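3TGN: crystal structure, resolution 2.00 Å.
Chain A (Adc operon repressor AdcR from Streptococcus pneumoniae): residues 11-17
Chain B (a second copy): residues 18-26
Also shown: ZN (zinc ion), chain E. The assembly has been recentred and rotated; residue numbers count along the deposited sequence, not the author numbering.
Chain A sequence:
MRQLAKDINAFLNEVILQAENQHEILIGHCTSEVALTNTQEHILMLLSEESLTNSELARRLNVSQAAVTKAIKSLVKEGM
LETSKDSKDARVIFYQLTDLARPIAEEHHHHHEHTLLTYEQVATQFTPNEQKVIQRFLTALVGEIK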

ATOM      1  N   PHE A  11       0.150   8.552  -6.385  1.00 13.69           N
ATOM      2  CA  PHE A  11      -0.032   7.250  -7.006  1.00 15.74           C
ATOM      3  C   PHE A  11       0.236   6.112  -6.023  1.00 15.57           C
ATOM      4  O   PHE A  11      -0.552   5.176  -5.915  1.00 14.28           O
ATOM      5  CB  PHE A  11       0.870   7.109  -8.228  1.00 16.29           C
ATOM      6  CG  PHE A  11       0.742   5.785  -8.912  1.00 17.61           C
ATOM      7  CD1 PHE A  11      -0.318   5.537  -9.765  1.00 15.45           C
ATOM      8  CD2 PHE A  11       1.670   4.783  -8.691  1.00 17.89           C
ATOM      9  CE1 PHE A  11      -0.447   4.319 -10.392  1.00 19.14           C
ATOM     10  CE2 PHE A  11       1.547   3.560  -9.315  1.00 18.26           C
ATOM     11  CZ  PHE A  11       0.487   3.327 -10.168  1.00 19.95           C
ATOM     12  N   LEU A  12       1.352   6.200  -5.306  1.00 18.02           N
ATOM     13  CA  LEU A  12       1.720   5.157  -4.354  1.00 16.37           C
ATOM     14  C   LEU A  12       0.658   4.994  -3.267  1.00 16.06           C
ATOM     15  O   LEU A  12       0.351   3.874  -2.854  1.00 15.00           O
ATOM     16  CB  LEU A  12       3.097   5.431  -3.741  1.00 12.42           C
ATOM     17  CG  LEU A  12       4.297   5.303  -4.687  1.00 13.60           C
ATOM     18  CD1 LEU A  12       5.589   5.729  -3.996  1.00 12.11           C
ATOM     19  CD2 LEU A  12       4.425   3.890  -5.245  1.00 16.50           C
ATOM     20  N   ASN A  13       0.097   6.114  -2.813  1.00 12.17           N
ATOM     21  CA  ASN A  13      -0.977   6.081  -1.828  1.00 14.31           C
ATOM     22  C   ASN A  13      -2.216   5.366  -2.363  1.00 15.27           C
ATOM     23  O   ASN A  13      -2.878   4.631  -1.634  1.00 16.28           O
ATOM     24  CB  ASN A  13      -1.343   7.495  -1.362  1.00 16.35           C
ATOM     25  CG  ASN A  13      -0.253   8.137  -0.519  1.00 20.37           C
ATOM     26  OD1 ASN A  13       0.573   7.449   0.082  1.00 21.01           O
ATOM     27  ND2 ASN A  13      -0.254   9.464  -0.465  1.00 22.72           N
ATOM     28  N   GLU A  14      -2.520   5.583  -3.639  1.00 16.75           N
ATOM     29  CA  GLU A  14      -3.677   4.958  -4.264  1.00 17.74           C
ATOM     30  C   GLU A  14      -3.489   3.448  -4.377  1.00 15.89           C
ATOM     31  O   GLU A  14      -4.415   2.678  -4.129  1.00 15.30           O
ATOM     32  CB  GLU A  14      -3.941   5.560  -5.644  1.00 20.31           C
ATOM     33  CG  GLU A  14      -5.240   5.089  -6.265  1.00 19.60           C
ATOM     34  CD  GLU A  14      -6.449   5.520  -5.460  1.00 23.84           C
ATOM     35  OE1 GLU A  14      -6.465   6.676  -4.986  1.00 27.30           O
ATOM     36  OE2 GLU A  14      -7.382   4.707  -5.300  1.00 23.70           O
ATOM     37  N   VAL A  15      -2.282   3.029  -4.746  1.00 12.95           N
ATOM     38  CA  VAL A  15      -1.963   1.609  -4.807  1.00 10.86           C
ATOM     39  C   VAL A  15      -2.138   0.962  -3.440  1.00 14.39           C
ATOM     40  O   VAL A  15      -2.753  -0.096  -3.310  1.00 14.51           O
ATOM     41  CB  VAL A  15      -0.522   1.377  -5.290  1.00 11.11           C
ATOM     42  CG1 VAL A  15      -0.146  -0.082  -5.129  1.00 12.90           C
ATOM     43  CG2 VAL A  15      -0.375   1.801  -6.739  1.00 10.72           C
ATOM     44  N   ILE A  16      -1.591   1.609  -2.419  1.00  9.88           N
ATOM     45  CA  ILE A  16      -1.704   1.117  -1.056  1.00 14.12           C
ATOM     46  C   ILE A  16      -3.169   1.050  -0.619  1.00 18.37           C
ATOM     47  O   ILE A  16      -3.606   0.069  -0.015  1.00 15.87           O
ATOM     48  CB  ILE A  16      -0.887   1.991  -0.091  1.00 15.31           C
ATOM     49  CG1 ILE A  16       0.604   1.876  -0.426  1.00 15.96           C
ATOM     50  CG2 ILE A  16      -1.158   1.598   1.355  1.00 17.71           C
ATOM     51  CD1 ILE A  16       1.502   2.772   0.418  1.00 19.24           C
ATOM     52  N   LEU A  17      -3.931   2.089  -0.942  1.00 19.12           N
ATOM     53  CA  LEU A  17      -5.360   2.087  -0.660  1.00 20.12           C
ATOM     54  C   LEU A  17      -6.065   0.919  -1.350  1.00 19.02           C
ATOM     55  O   LEU A  17      -6.866   0.217  -0.735  1.00 18.36           O
ATOM     56  CB  LEU A  17      -5.987   3.410  -1.100  1.00 25.02           C
ATOM     57  CG  LEU A  17      -7.502   3.541  -0.948  1.00 27.49           C
ATOM     58  CD1 LEU A  17      -7.908   3.332   0.496  1.00 26.99           C
ATOM     59  CD2 LEU A  17      -7.975   4.899  -1.449  1.00 31.14           C
TER
ATOM     60  N   GLN B  18       6.808  -3.038  -0.007  1.00 16.53           N
ATOM     61  CA  GLN B  18       7.543  -1.955   0.638  1.00 19.09           C
ATOM     62  C   GLN B  18       6.675  -1.150   1.606  1.00 21.40           C
ATOM     63  O   GLN B  18       7.185  -0.551   2.553  1.00 22.86           O
ATOM     64  CB  GLN B  18       8.167  -1.030  -0.413  1.00 15.86           C
ATOM     65  CG  GLN B  18       9.317  -1.660  -1.183  1.00 15.26           C
ATOM     66  CD  GLN B  18      10.454  -2.081  -0.273  1.00 24.46           C
ATOM     67  OE1 GLN B  18      10.656  -1.499   0.792  1.00 29.25           O
ATOM     68  NE2 GLN B  18      11.200  -3.102  -0.683  1.00 25.44           N
ATOM     69  N   ALA B  19       5.369  -1.133   1.366  1.00 19.24           N
ATOM     70  CA  ALA B  19       4.449  -0.408   2.236  1.00 21.35           C
ATOM     71  C   ALA B  19       4.406  -1.022   3.634  1.00 27.17           C
ATOM     72  O   ALA B  19       3.973  -0.378   4.591  1.00 29.25           O
ATOM     73  CB  ALA B  19       3.055  -0.364   1.626  1.00 20.28           C
ATOM     74  N   GLU B  20       4.853  -2.270   3.745  1.00 31.03           N
ATOM     75  CA  GLU B  20       4.933  -2.945   5.038  1.00 34.71           C
ATOM     76  C   GLU B  20       3.644  -2.807   5.841  1.00 32.86           C
ATOM     77  O   GLU B  20       3.679  -2.595   7.054  1.00 32.82           O
ATOM     78  CB  GLU B  20       6.105  -2.395   5.855  1.00 37.76           C
ATOM     79  CG  GLU B  20       7.475  -2.763   5.316  1.00 44.19           C
ATOM     80  CD  GLU B  20       8.600  -2.144   6.125  1.00 48.56           C
ATOM     81  OE1 GLU B  20       8.311  -1.301   7.003  1.00 45.94           O
ATOM     82  OE2 GLU B  20       9.773  -2.502   5.884  1.00 51.70           O
ATOM     83  N   ASN B  21       2.511  -2.920   5.156  1.00 30.85           N
ATOM     84  CA  ASN B  21       1.204  -2.833   5.799  1.00 31.15           C
ATOM     85  C   ASN B  21       0.893  -1.463   6.402  1.00 29.19           C
ATOM     86  O   ASN B  21      -0.166  -1.269   7.001  1.00 31.92           O
ATOM     87  CB  ASN B  21       1.047  -3.933   6.850  1.00 34.74           C
ATOM     88  CG  ASN B  21       1.061  -5.320   6.240  1.00 37.96           C
ATOM     89  OD1 ASN B  21       0.025  -5.833   5.815  1.00 38.52           O
ATOM     90  ND2 ASN B  21       2.239  -5.930   6.185  1.00 39.24           N
ATOM     91  N   GLN B  22       1.813  -0.516   6.243  1.00 24.35           N
ATOM     92  CA  GLN B  22       1.555   0.857   6.651  1.00 23.10           C
ATOM     93  C   GLN B  22       0.673   1.513   5.597  1.00 23.64           C
ATOM     94  O   GLN B  22       0.569   1.014   4.479  1.00 24.21           O
ATOM     95  CB  GLN B  22       2.861   1.622   6.817  1.00 17.12           C
ATOM     96  N   HIS B  23       0.036   2.624   5.949  1.00 25.05           N
ATOM     97  CA  HIS B  23      -0.884   3.283   5.028  1.00 27.10           C
ATOM     98  C   HIS B  23      -0.148   4.205   4.055  1.00 24.07           C
ATOM     99  O   HIS B  23      -0.757   4.802   3.169  1.00 26.49           O
ATOM    100  CB  HIS B  23      -1.962   4.057   5.797  1.00 30.32           C
ATOM    101  CG  HIS B  23      -1.543   5.431   6.220  1.00 35.76           C
ATOM    102  ND1 HIS B  23      -0.932   5.685   7.429  1.00 37.84           N
ATOM    103  CD2 HIS B  23      -1.655   6.628   5.597  1.00 35.68           C
ATOM    104  CE1 HIS B  23      -0.680   6.978   7.530  1.00 34.97           C
ATOM    105  NE2 HIS B  23      -1.110   7.573   6.432  1.00 34.22           N
ATOM    106  N   GLU B  24       1.165   4.308   4.221  1.00 20.34           N
ATOM    107  CA  GLU B  24       1.972   5.186   3.383  1.00 19.54           C
ATOM    108  C   GLU B  24       3.392   4.669   3.284  1.00 20.54           C
ATOM    109  O   GLU B  24       3.877   3.975   4.177  1.00 17.48           O
ATOM    110  CB  GLU B  24       2.007   6.596   3.970  1.00 17.54           C
ATOM    111  CG  GLU B  24       2.691   6.660   5.328  1.00 17.46           C
ATOM    112  CD  GLU B  24       2.656   8.042   5.948  1.00 16.71           C
ATOM    113  OE1 GLU B  24       3.214   8.213   7.052  1.00 17.54           O
ATOM    114  OE2 GLU B  24       2.071   8.957   5.336  1.00 16.83           O
ATOM    115  N   ILE B  25       4.057   5.020   2.191  1.00 20.29           N
ATOM    116  CA  ILE B  25       5.466   4.722   2.027  1.00 19.76           C
ATOM    117  C   ILE B  25       6.288   5.954   2.377  1.00 20.34           C
ATOM    118  O   ILE B  25       6.018   7.056   1.891  1.00 21.19           O
ATOM    119  CB  ILE B  25       5.789   4.285   0.588  1.00 20.46           C
ATOM    120  CG1 ILE B  25       5.272   2.866   0.335  1.00 22.69           C
ATOM    121  CG2 ILE B  25       7.287   4.364   0.326  1.00 21.63           C
ATOM    122  CD1 ILE B  25       5.502   2.372  -1.074  1.00 23.43           C
ATOM    123  N   LEU B  26       7.280   5.764   3.242  1.00 16.99           N
ATOM    124  CA  LEU B  26       8.233   6.813   3.569  1.00 17.21           C
ATOM    125  C   LEU B  26       9.649   6.319   3.278  1.00 20.67           C
ATOM    126  O   LEU B  26       9.990   5.178   3.588  1.00 24.15           O
ATOM    127  CB  LEU B  26       8.086   7.231   5.034  1.00 17.48           C
ATOM    128  CG  LEU B  26       6.783   7.960   5.386  1.00 15.00           C
ATOM    129  CD1 LEU B  26       6.542   7.975   6.889  1.00 15.81           C
ATOM    130  CD2 LEU B  26       6.783   9.375   4.827  1.00 18.52           C
TER
HETATM  131 ZN    ZN E 147       3.015  10.129   7.501  1.00 18.37          ZN
HETATM  132  O   HOH W   1       2.727   6.120  -0.105  1.00 23.59           O
HETATM  133  O   HOH W   2      -3.002   5.031   1.252  1.00 31.83           O

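A helical segment of chain A packs against Ala B19 and the Gln B22 to Ile B25 segment of chain B, burying 269 Å² in all without a direct hydrogen bond between the modelled atoms of the two stretches. Phe A11 lies out of reach; Phe A11 O accepts from Val A15 N at 3.0 Å, part of the helical ladder. Leu A12 points toward chain B but touches it lightly, Leu A12 CD1 lying 4.5 Å from Ile B25 CD1. Asn A13 works through water. Asn A13 OD1 lies 4.3 Å from His B23 O, and as two acceptors they cannot pair; OD1 instead accepts from water 1 at 2.5 Å, which in turn accepts from Ile B25 N at 2.9 Å. On the backbone, water 2 donates to both Asn A13 O (2.9 Å) and His B23 O (3.0 Å), joining two acceptors that could not pair by themselves. Glu A14 and Val A15 make no contact. Ile A16, with chi1 m and chi2 t, carries the largest share of the contact: Ile A16 CD1 reaches Ala B19 CB at 3.7 Å and Ile B25 CG1 at 3.8 Å, while Ile A16 CG2 rests 3.6 Å from Gln B22 O. Ala B19 and Gln B22 are the first and last residues of a type I' turn, closed by Gln B22 N to Ala B19 O at 2.7 Å. Glu B24 OE1 binds zinc (ZN) at 2.0 Å.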